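Local atomic coordinates of putative aldolase (Bacteroides vulgatus ATCC 8482, PDB entry 3DXI), a protein that is of unknown function but, as a putative aldolase with an HMGL-like sequence region, belongs among the TIM-barrel proteins. Residues N18-V26 with E52-T60; E129-W140 with I156-F166. All coordinates share one frame; numbering follows the deposited sequence.

In the fold
The chain folds as a TIM barrel, a closed sheet of eight parallel strands. Contact 2 lies within its wall: strands 129-134 and 159-163 are the fifth and sixth in order, and their C-terminal loops also meet. Contact 1 joins two loops, one after the first strand, 4-7, and one after the second, 40-45. The first loop leads into helix 23-34 and the second carries the short helix 56-59. The two contacts do not touch; their centres are about 25 Å apart and their nearest atoms about 13 Å. Contact 2 is the more central: its centre is about 9 Å from the centre of the chain, that of contact 1 about 17 Å.

Contact 1 (N18-V26 with E52-T60); sequences NWDFNSKIV and EYMGKFGYT
D20 reaches segment 52-60 with both carboxylate oxygens. The hydroxyl Y53 OH donates to the syn lone pair of D20 OD2, 2.5 Å away. The backbone K56 N gives a straight bond to D20 OD1, 3.0 Å, and meets it from above the carboxylate plane. The two bonds together fix the rotation of the carboxylate. This contact ties two loops of the TIM barrel, those following strands 4-7 and 40-45. F57 N bonds to W19 O at 2.8 Å, so consecutive amides of the short helix 56-59 are held by D20 and W19. Water 1 bridges N18 OD1 and Y53 O, and water 2 bridges F21 O and K56 NZ. Packing continues around F57 and W19. F57 lies with CD2 at the edge of the F21 ring, 3.8 Å from F21 CD2. The V26 and F57 side chains approach each other from opposite directions, V26 CG2 3.6 Å from F57 CE2. W19 NE1 bonds to R11 O, outside the contact. M54 bends at chi3 (75°), which turns its methyl back over the indole. There M54 CE makes a CH-pi contact, 3.7 Å from the centroid of the W19 six-membered ring.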
loop_
_atom_site.group_PDB
_atom_site.type_symbol
_atom_site.label_atom_id
_atom_site.label_comp_id
_atom_site.label_asym_id
_atom_site.label_seq_id
_atom_site.Cartn_x
_atom_site.Cartn_y
_atom_site.Cartn_z
ATOM N N ASN A 18 -14.753 -7.081 -20.057
ATOM C CA ASN A 18 -15.675 -8.168 -20.373
ATOM C C ASN A 18 -14.857 -9.429 -20.584
ATOM O O ASN A 18 -15.279 -10.328 -21.314
ATOM C CB ASN A 18 -16.465 -7.885 -21.651
ATOM C CG ASN A 18 -17.315 -6.647 -21.548
ATOM O OD1 ASN A 18 -17.975 -6.418 -20.535
ATOM N ND2 ASN A 18 -17.320 -5.845 -22.609
ATOM N N TRP A 19 -13.686 -9.485 -19.954
ATOM C CA TRP A 19 -12.797 -10.632 -20.077
ATOM C C TRP A 19 -12.285 -10.824 -21.503
ATOM O O TRP A 19 -11.926 -11.928 -21.910
ATOM C CB TRP A 19 -13.499 -11.900 -19.577
ATOM C CG TRP A 19 -13.547 -11.952 -18.082
ATOM C CD1 TRP A 19 -12.569 -12.422 -17.246
ATOM C CD2 TRP A 19 -14.570 -11.406 -17.235
ATOM N NE1 TRP A 19 -12.915 -12.192 -15.937
ATOM C CE2 TRP A 19 -14.136 -11.570 -15.900
ATOM C CE3 TRP A 19 -15.804 -10.787 -17.477
ATOM C CZ2 TRP A 19 -14.900 -11.140 -14.807
ATOM C CZ3 TRP A 19 -16.561 -10.358 -16.390
ATOM C CH2 TRP A 19 -16.105 -10.535 -15.072
ATOM N N ASP A 20 -12.266 -9.739 -22.267
ATOM C CA ASP A 20 -11.744 -9.803 -23.621
ATOM C C ASP A 20 -10.334 -9.253 -23.578
ATOM O O ASP A 20 -10.082 -8.202 -22.994
ATOM C CB ASP A 20 -12.588 -8.979 -24.597
ATOM C CG ASP A 20 -13.839 -9.713 -25.051
ATOM O OD1 ASP A 20 -13.713 -10.886 -25.481
ATOM O OD2 ASP A 20 -14.938 -9.113 -24.983
ATOM N N PHE A 21 -9.414 -9.998 -24.172
ATOM C CA PHE A 21 -8.018 -9.612 -24.239
ATOM C C PHE A 21 -7.539 -10.091 -25.594
ATOM O O PHE A 21 -7.697 -11.263 -25.932
ATOM C CB PHE A 21 -7.207 -10.295 -23.134
ATOM C CG PHE A 21 -7.485 -9.766 -21.754
ATOM C CD1 PHE A 21 -7.081 -8.485 -21.389
ATOM C CD2 PHE A 21 -8.146 -10.551 -20.815
ATOM C CE1 PHE A 21 -7.332 -7.995 -20.104
ATOM C CE2 PHE A 21 -8.401 -10.073 -19.534
ATOM C CZ PHE A 21 -7.992 -8.790 -19.177
ATOM N N ASN A 22 -6.978 -9.176 -26.374
ATOM C CA ASN A 22 -6.473 -9.499 -27.700
ATOM C C ASN A 22 -5.216 -10.365 -27.572
ATOM O O ASN A 22 -4.500 -10.284 -26.570
ATOM C CB ASN A 22 -6.191 -8.198 -28.449
ATOM C CG ASN A 22 -7.460 -7.377 -28.676
ATOM O OD1 ASN A 22 -7.436 -6.141 -28.665
ATOM N ND2 ASN A 22 -8.575 -8.068 -28.896
ATOM N N SER A 23 -4.963 -11.195 -28.582
ATOM C CA SER A 23 -3.826 -12.116 -28.589
ATOM C C SER A 23 -2.470 -11.480 -28.304
ATOM O O SER A 23 -1.579 -12.130 -27.755
ATOM C CB SER A 23 -3.755 -12.865 -29.927
ATOM O OG SER A 23 -3.242 -12.026 -30.950
ATOM N N LYS A 24 -2.294 -10.220 -28.679
ATOM C CA LYS A 24 -1.017 -9.570 -28.426
ATOM C C LYS A 24 -0.766 -9.423 -26.925
ATOM O O LYS A 24 0.342 -9.672 -26.445
ATOM C CB LYS A 24 -0.961 -8.210 -29.126
ATOM C CG LYS A 24 -0.462 -8.283 -30.576
ATOM C CD LYS A 24 -1.189 -9.361 -31.394
ATOM C CE LYS A 24 -0.850 -9.265 -32.886
ATOM N NZ LYS A 24 -1.473 -10.356 -33.705
ATOM N N ILE A 25 -1.794 -9.040 -26.175
ATOM C CA ILE A 25 -1.625 -8.895 -24.738
ATOM C C ILE A 25 -1.520 -10.285 -24.109
ATOM O O ILE A 25 -0.675 -10.529 -23.251
ATOM C CB ILE A 25 -2.806 -8.132 -24.092
ATOM C CG1 ILE A 25 -2.839 -6.681 -24.584
ATOM C CG2 ILE A 25 -2.665 -8.148 -22.583
ATOM C CD1 ILE A 25 -3.316 -6.509 -26.034
ATOM N N VAL A 26 -2.379 -11.197 -24.554
ATOM C CA VAL A 26 -2.389 -12.551 -24.027
ATOM C C VAL A 26 -1.047 -13.255 -24.220
ATOM O O VAL A 26 -0.543 -13.878 -23.288
ATOM C CB VAL A 26 -3.524 -13.385 -24.666
ATOM C CG1 VAL A 26 -3.461 -14.827 -24.179
ATOM C CG2 VAL A 26 -4.868 -12.775 -24.303
ATOM N N GLU A 52 -26.022 -11.864 -19.805
ATOM C CA GLU A 52 -25.352 -10.658 -20.266
ATOM C C GLU A 52 -23.997 -11.032 -20.854
ATOM O O GLU A 52 -23.363 -11.997 -20.420
ATOM C CB GLU A 52 -25.198 -9.665 -19.115
ATOM C CG GLU A 52 -26.524 -9.060 -18.699
ATOM C CD GLU A 52 -26.369 -7.940 -17.695
ATOM O OE1 GLU A 52 -25.251 -7.396 -17.581
ATOM O OE2 GLU A 52 -27.372 -7.596 -17.031
ATOM N N TYR A 53 -23.563 -10.274 -21.854
ATOM C CA TYR A 53 -22.297 -10.540 -22.524
ATOM C C TYR A 53 -21.089 -10.777 -21.618
ATOM O O TYR A 53 -20.836 -10.038 -20.662
ATOM C CB TYR A 53 -21.954 -9.402 -23.494
ATOM C CG TYR A 53 -20.629 -9.587 -24.206
ATOM C CD1 TYR A 53 -20.464 -10.583 -25.166
ATOM C CD2 TYR A 53 -19.531 -8.776 -23.906
ATOM C CE1 TYR A 53 -19.244 -10.772 -25.808
ATOM C CE2 TYR A 53 -18.301 -8.954 -24.549
ATOM C CZ TYR A 53 -18.169 -9.958 -25.496
ATOM O OH TYR A 53 -16.961 -10.162 -26.116
HETATM N N MSE A 54 -20.353 -11.831 -21.947
HETATM C CA MSE A 54 -19.121 -12.190 -21.268
HETATM C C MSE A 54 -18.156 -12.495 -22.399
HETATM O O MSE A 54 -18.522 -13.184 -23.344
HETATM C CB MSE A 54 -19.294 -13.433 -20.395
HETATM C CG MSE A 54 -19.897 -13.149 -19.039
HETATM SE SE MSE A 54 -19.285 -14.421 -17.718
HETATM C CE MSE A 54 -17.498 -13.728 -17.474
ATOM N N GLY A 55 -16.934 -11.984 -22.300
ATOM C CA GLY A 55 -15.945 -12.207 -23.343
ATOM C C GLY A 55 -15.147 -13.499 -23.284
ATOM O O GLY A 55 -15.411 -14.390 -22.472
ATOM N N LYS A 56 -14.150 -13.578 -24.158
ATOM C CA LYS A 56 -13.280 -14.737 -24.283
ATOM C C LYS A 56 -12.909 -15.456 -22.990
ATOM O O LYS A 56 -13.240 -16.631 -22.819
ATOM C CB LYS A 56 -11.996 -14.351 -25.031
ATOM C CG LYS A 56 -10.955 -15.472 -25.096
ATOM C CD LYS A 56 -9.947 -15.245 -26.212
ATOM C CE LYS A 56 -10.623 -15.353 -27.574
ATOM N NZ LYS A 56 -9.659 -15.197 -28.710
ATOM N N PHE A 57 -12.242 -14.755 -22.076
ATOM C CA PHE A 57 -11.799 -15.374 -20.830
ATOM C C PHE A 57 -12.834 -15.550 -19.726
ATOM O O PHE A 57 -12.503 -15.840 -18.576
ATOM C CB PHE A 57 -10.543 -14.653 -20.345
ATOM C CG PHE A 57 -9.367 -14.858 -21.265
ATOM C CD1 PHE A 57 -8.625 -16.036 -21.215
ATOM C CD2 PHE A 57 -9.067 -13.921 -22.251
ATOM C CE1 PHE A 57 -7.608 -16.282 -22.133
ATOM C CE2 PHE A 57 -8.049 -14.159 -23.177
ATOM C CZ PHE A 57 -7.322 -15.342 -23.117
ATOM N N GLY A 58 -14.096 -15.397 -20.103
ATOM C CA GLY A 58 -15.186 -15.619 -19.176
ATOM C C GLY A 58 -15.639 -17.040 -19.470
ATOM O O GLY A 58 -16.291 -17.692 -18.652
ATOM N N TYR A 59 -15.260 -17.516 -20.656
ATOM C CA TYR A 59 -15.591 -18.862 -21.135
ATOM C C TYR A 59 -14.340 -19.708 -21.377
ATOM O O TYR A 59 -14.412 -20.938 -21.376
ATOM C CB TYR A 59 -16.382 -18.781 -22.448
ATOM C CG TYR A 59 -17.774 -18.212 -22.304
ATOM C CD1 TYR A 59 -18.788 -18.948 -21.696
ATOM C CD2 TYR A 59 -18.072 -16.925 -22.759
ATOM C CE1 TYR A 59 -20.059 -18.424 -21.540
ATOM C CE2 TYR A 59 -19.349 -16.388 -22.605
ATOM C CZ TYR A 59 -20.332 -17.145 -21.995
ATOM O OH TYR A 59 -21.592 -16.628 -21.844
ATOM N N THR A 60 -13.206 -19.042 -21.593
ATOM C CA THR A 60 -11.924 -19.700 -21.848
ATOM C C THR A 60 -12.087 -20.969 -22.699
ATOM O O THR A 60 -11.909 -22.092 -22.224
ATOM C CB THR A 60 -11.208 -20.046 -20.523
ATOM O OG1 THR A 60 -11.306 -18.932 -19.626
ATOM C CG2 THR A 60 -9.717 -20.324 -20.772
HETATM O O HOH W 1 -18.908 -8.813 -18.878
HETATM O O HOH W 2 -7.478 -13.568 -27.017
#

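Contact 2 (E129-W140 with I156-F166); sequences EVGFNVMYMSKW and IADLFCMVDSF
The Y136 and F166 rings lie nearly parallel, planes 24° apart, but are slid so far that they barely overlap. M135 CB covers one face of Y136. At the edge of F166 lie S138 OG and K139 CE, both in its plane. W140 has M137 CA over one face and meets F160 obliquely, with W140 CH2 3.5 Å from F160 CE2. With CG anti to the backbone N (chi1 -179°), the F160 ring also reaches V134 CG2. M162 CG packs on W140 from the same strand as F160. V181 of helix 171-184 touches W140, F160 and M162, so these three pack between the barrel wall and that helix. In the parallel strands of the TIM barrel, F132 is held to strand 159-163 by both its backbone N and O: F132 N donates to L159 O at 2.7 Å and C161 N to F132 O at 2.6 Å. On the other face of the sheet N133 OD1 lies beside C161 CB, 3.3 Å away. D158 OD2 accepts from V130 N at 2.8 Å, while D158 N bonds back to V130 O. Beyond the strands, Y136 N gives S165 OG a nearly straight bond of 2.9 Å. Side-chain oxygens thus extend the backbone pairing at each end.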
loop_
_atom_site.group_PDB
_atom_site.type_symbol
_atom_site.label_atom_id
_atom_site.label_comp_id
_atom_site.label_asym_id
_atom_site.label_seq_id
_atom_site.Cartn_x
_atom_site.Cartn_y
_atom_site.Cartn_z
ATOM N N GLU A 129 -6.370 -30.907 -10.502
ATOM C CA GLU A 129 -5.953 -30.499 -9.164
ATOM C C GLU A 129 -7.153 -29.631 -8.775
ATOM O O GLU A 129 -7.735 -28.976 -9.644
ATOM C CB GLU A 129 -4.700 -29.622 -9.216
ATOM C CG GLU A 129 -3.375 -30.368 -9.296
ATOM C CD GLU A 129 -2.212 -29.428 -9.548
ATOM O OE1 GLU A 129 -2.405 -28.197 -9.471
ATOM O OE2 GLU A 129 -1.101 -29.916 -9.818
ATOM N N VAL A 130 -7.540 -29.623 -7.503
ATOM C CA VAL A 130 -8.687 -28.813 -7.095
ATOM C C VAL A 130 -8.328 -27.760 -6.063
ATOM O O VAL A 130 -7.679 -28.056 -5.061
ATOM C CB VAL A 130 -9.825 -29.683 -6.513
ATOM C CG1 VAL A 130 -11.002 -28.797 -6.092
ATOM C CG2 VAL A 130 -10.276 -30.690 -7.541
ATOM N N GLY A 131 -8.752 -26.527 -6.321
ATOM C CA GLY A 131 -8.489 -25.441 -5.397
ATOM C C GLY A 131 -9.763 -24.824 -4.844
ATOM O O GLY A 131 -10.724 -24.589 -5.580
ATOM N N PHE A 132 -9.781 -24.576 -3.538
ATOM C CA PHE A 132 -10.929 -23.955 -2.888
ATOM C C PHE A 132 -10.577 -22.493 -2.602
ATOM O O PHE A 132 -9.652 -22.220 -1.833
ATOM C CB PHE A 132 -11.253 -24.617 -1.533
ATOM C CG PHE A 132 -11.905 -25.973 -1.629
ATOM C CD1 PHE A 132 -13.032 -26.262 -0.859
ATOM C CD2 PHE A 132 -11.368 -26.977 -2.423
ATOM C CE1 PHE A 132 -13.609 -27.532 -0.879
ATOM C CE2 PHE A 132 -11.937 -28.250 -2.450
ATOM C CZ PHE A 132 -13.057 -28.529 -1.677
ATOM N N ASN A 133 -11.291 -21.561 -3.225
ATOM C CA ASN A 133 -11.068 -20.143 -2.965
ATOM C C ASN A 133 -12.272 -19.701 -2.145
ATOM O O ASN A 133 -13.288 -19.265 -2.692
ATOM C CB ASN A 133 -10.969 -19.355 -4.275
ATOM C CG ASN A 133 -9.535 -19.268 -4.798
ATOM O OD1 ASN A 133 -8.810 -20.270 -4.834
ATOM N ND2 ASN A 133 -9.125 -18.069 -5.208
ATOM N N VAL A 134 -12.156 -19.846 -0.827
ATOM C CA VAL A 134 -13.241 -19.507 0.094
ATOM C C VAL A 134 -13.266 -18.037 0.493
ATOM O O VAL A 134 -12.301 -17.503 1.030
ATOM C CB VAL A 134 -13.172 -20.390 1.358
ATOM C CG1 VAL A 134 -14.363 -20.092 2.278
ATOM C CG2 VAL A 134 -13.155 -21.867 0.949
HETATM N N MSE A 135 -14.400 -17.399 0.231
HETATM C CA MSE A 135 -14.593 -15.982 0.512
HETATM C C MSE A 135 -14.899 -15.653 1.965
HETATM O O MSE A 135 -15.163 -16.536 2.777
HETATM C CB MSE A 135 -15.730 -15.450 -0.358
HETATM C CG MSE A 135 -15.683 -15.968 -1.780
HETATM SE SE MSE A 135 -17.153 -15.373 -2.892
HETATM C CE MSE A 135 -18.638 -15.725 -1.716
ATOM N N TYR A 136 -14.849 -14.358 2.268
ATOM C CA TYR A 136 -15.138 -13.816 3.590
ATOM C C TYR A 136 -14.387 -14.451 4.753
ATOM O O TYR A 136 -15.000 -14.858 5.738
ATOM C CB TYR A 136 -16.638 -13.898 3.867
ATOM C CG TYR A 136 -17.494 -13.569 2.667
ATOM C CD1 TYR A 136 -17.321 -12.379 1.959
ATOM C CD2 TYR A 136 -18.473 -14.455 2.233
ATOM C CE1 TYR A 136 -18.106 -12.084 0.841
ATOM C CE2 TYR A 136 -19.258 -14.174 1.130
ATOM C CZ TYR A 136 -19.073 -12.990 0.436
ATOM O OH TYR A 136 -19.860 -12.724 -0.662
HETATM N N MSE A 137 -13.066 -14.515 4.656
HETATM C CA MSE A 137 -12.275 -15.093 5.731
HETATM C C MSE A 137 -12.452 -14.263 7.007
HETATM O O MSE A 137 -12.136 -14.721 8.100
HETATM C CB MSE A 137 -10.799 -15.144 5.330
HETATM C CG MSE A 137 -10.146 -13.782 5.140
HETATM SE SE MSE A 137 -8.380 -13.925 4.333
HETATM C CE MSE A 137 -7.414 -14.558 5.889
ATOM N N SER A 138 -12.950 -13.040 6.863
ATOM C CA SER A 138 -13.162 -12.163 8.018
ATOM C C SER A 138 -14.401 -12.561 8.823
ATOM O O SER A 138 -14.696 -11.954 9.853
ATOM C CB SER A 138 -13.332 -10.717 7.565
ATOM O OG SER A 138 -14.561 -10.561 6.872
ATOM N N LYS A 139 -15.129 -13.569 8.352
ATOM C CA LYS A 139 -16.336 -14.015 9.042
ATOM C C LYS A 139 -16.232 -15.449 9.556
ATOM O O LYS A 139 -17.108 -15.916 10.292
ATOM C CB LYS A 139 -17.543 -13.900 8.104
ATOM C CG LYS A 139 -17.759 -12.509 7.533
ATOM C CD LYS A 139 -19.024 -12.440 6.692
ATOM C CE LYS A 139 -19.251 -11.024 6.161
ATOM N NZ LYS A 139 -20.546 -10.875 5.424
ATOM N N TRP A 140 -15.157 -16.134 9.174
ATOM C CA TRP A 140 -14.927 -17.525 9.553
ATOM C C TRP A 140 -14.965 -17.842 11.044
ATOM O O TRP A 140 -15.704 -18.726 11.472
ATOM C CB TRP A 140 -13.588 -18.000 8.986
ATOM C CG TRP A 140 -13.541 -18.092 7.481
ATOM C CD1 TRP A 140 -14.511 -17.704 6.591
ATOM C CD2 TRP A 140 -12.444 -18.566 6.694
ATOM N NE1 TRP A 140 -14.077 -17.904 5.300
ATOM C CE2 TRP A 140 -12.813 -18.435 5.335
ATOM C CE3 TRP A 140 -11.183 -19.091 7.007
ATOM C CZ2 TRP A 140 -11.959 -18.807 4.287
ATOM C CZ3 TRP A 140 -10.335 -19.460 5.966
ATOM C CH2 TRP A 140 -10.730 -19.315 4.620
ATOM N N ILE A 156 -9.403 -34.282 -1.033
ATOM C CA ILE A 156 -9.791 -33.649 -2.288
ATOM C C ILE A 156 -9.005 -32.392 -2.643
ATOM O O ILE A 156 -8.432 -32.290 -3.726
ATOM C CB ILE A 156 -11.286 -33.262 -2.290
ATOM C CG1 ILE A 156 -12.162 -34.505 -2.119
ATOM C CG2 ILE A 156 -11.639 -32.563 -3.595
ATOM C CD1 ILE A 156 -12.385 -34.902 -0.688
ATOM N N ALA A 157 -8.990 -31.430 -1.733
ATOM C CA ALA A 157 -8.301 -30.172 -1.975
ATOM C C ALA A 157 -6.798 -30.288 -2.212
ATOM O O ALA A 157 -6.111 -31.068 -1.558
ATOM C CB ALA A 157 -8.563 -29.209 -0.816
ATOM N N ASP A 158 -6.310 -29.508 -3.174
ATOM C CA ASP A 158 -4.894 -29.434 -3.495
ATOM C C ASP A 158 -4.466 -28.046 -3.049
ATOM O O ASP A 158 -3.281 -27.724 -2.985
ATOM C CB ASP A 158 -4.681 -29.595 -4.994
ATOM C CG ASP A 158 -4.871 -31.020 -5.444
ATOM O OD1 ASP A 158 -3.970 -31.836 -5.165
ATOM O OD2 ASP A 158 -5.918 -31.326 -6.054
ATOM N N LEU A 159 -5.466 -27.230 -2.742
ATOM C CA LEU A 159 -5.255 -25.873 -2.284
ATOM C C LEU A 159 -6.493 -25.321 -1.589
ATOM O O LEU A 159 -7.607 -25.429 -2.106
ATOM C CB LEU A 159 -4.898 -24.956 -3.459
ATOM C CG LEU A 159 -4.876 -23.465 -3.105
ATOM C CD1 LEU A 159 -3.822 -23.231 -2.026
ATOM C CD2 LEU A 159 -4.594 -22.618 -4.340
ATOM N N PHE A 160 -6.283 -24.748 -0.409
ATOM C CA PHE A 160 -7.344 -24.107 0.355
ATOM C C PHE A 160 -6.907 -22.644 0.426
ATOM O O PHE A 160 -6.042 -22.289 1.227
ATOM C CB PHE A 160 -7.448 -24.678 1.770
ATOM C CG PHE A 160 -8.554 -24.060 2.583
ATOM C CD1 PHE A 160 -9.880 -24.411 2.353
ATOM C CD2 PHE A 160 -8.272 -23.089 3.543
ATOM C CE1 PHE A 160 -10.911 -23.803 3.060
ATOM C CE2 PHE A 160 -9.300 -22.473 4.260
ATOM C CZ PHE A 160 -10.622 -22.831 4.017
ATOM N N CYS A 161 -7.501 -21.802 -0.416
ATOM C CA CYS A 161 -7.145 -20.385 -0.485
ATOM C C CYS A 161 -8.037 -19.465 0.353
ATOM O O CYS A 161 -9.250 -19.417 0.154
ATOM C CB CYS A 161 -7.171 -19.939 -1.951
ATOM S SG CYS A 161 -6.587 -18.257 -2.244
HETATM N N MSE A 162 -7.432 -18.750 1.300
HETATM C CA MSE A 162 -8.176 -17.819 2.149
HETATM C C MSE A 162 -8.285 -16.487 1.407
HETATM O O MSE A 162 -7.274 -15.873 1.076
HETATM C CB MSE A 162 -7.450 -17.616 3.484
HETATM C CG MSE A 162 -7.101 -18.911 4.206
HETATM SE SE MSE A 162 -6.222 -18.572 5.887
HETATM C CE MSE A 162 -4.584 -17.781 5.224
ATOM N N VAL A 163 -9.511 -16.041 1.148
ATOM C CA VAL A 163 -9.729 -14.797 0.410
ATOM C C VAL A 163 -10.132 -13.582 1.250
ATOM O O VAL A 163 -11.173 -13.575 1.908
ATOM C CB VAL A 163 -10.791 -15.008 -0.689
ATOM C CG1 VAL A 163 -10.968 -13.737 -1.510
ATOM C CG2 VAL A 163 -10.375 -16.168 -1.581
ATOM N N ASP A 164 -9.282 -12.559 1.206
ATOM C CA ASP A 164 -9.493 -11.297 1.911
ATOM C C ASP A 164 -10.514 -10.524 1.067
ATOM O O ASP A 164 -10.195 -9.507 0.459
ATOM C CB ASP A 164 -8.147 -10.559 1.996
ATOM C CG ASP A 164 -8.261 -9.150 2.559
ATOM O OD1 ASP A 164 -9.166 -8.887 3.379
ATOM O OD2 ASP A 164 -7.413 -8.305 2.188
ATOM N N SER A 165 -11.744 -11.035 1.044
ATOM C CA SER A 165 -12.843 -10.475 0.251
ATOM C C SER A 165 -13.083 -8.973 0.329
ATOM O O SER A 165 -13.265 -8.319 -0.700
ATOM C CB SER A 165 -14.145 -11.212 0.583
ATOM O OG SER A 165 -14.112 -12.550 0.110
ATOM N N PHE A 166 -13.079 -8.425 1.537
ATOM C CA PHE A 166 -13.323 -6.999 1.717
ATOM C C PHE A 166 -12.068 -6.136 1.638
ATOM O O PHE A 166 -12.156 -4.915 1.481
ATOM C CB PHE A 166 -14.020 -6.764 3.062
ATOM C CG PHE A 166 -15.304 -7.527 3.220
ATOM C CD1 PHE A 166 -16.331 -7.389 2.288
ATOM C CD2 PHE A 166 -15.490 -8.384 4.298
ATOM C CE1 PHE A 166 -17.524 -8.092 2.429
ATOM C CE2 PHE A 166 -16.676 -9.090 4.448
ATOM C CZ PHE A 166 -17.697 -8.944 3.513
#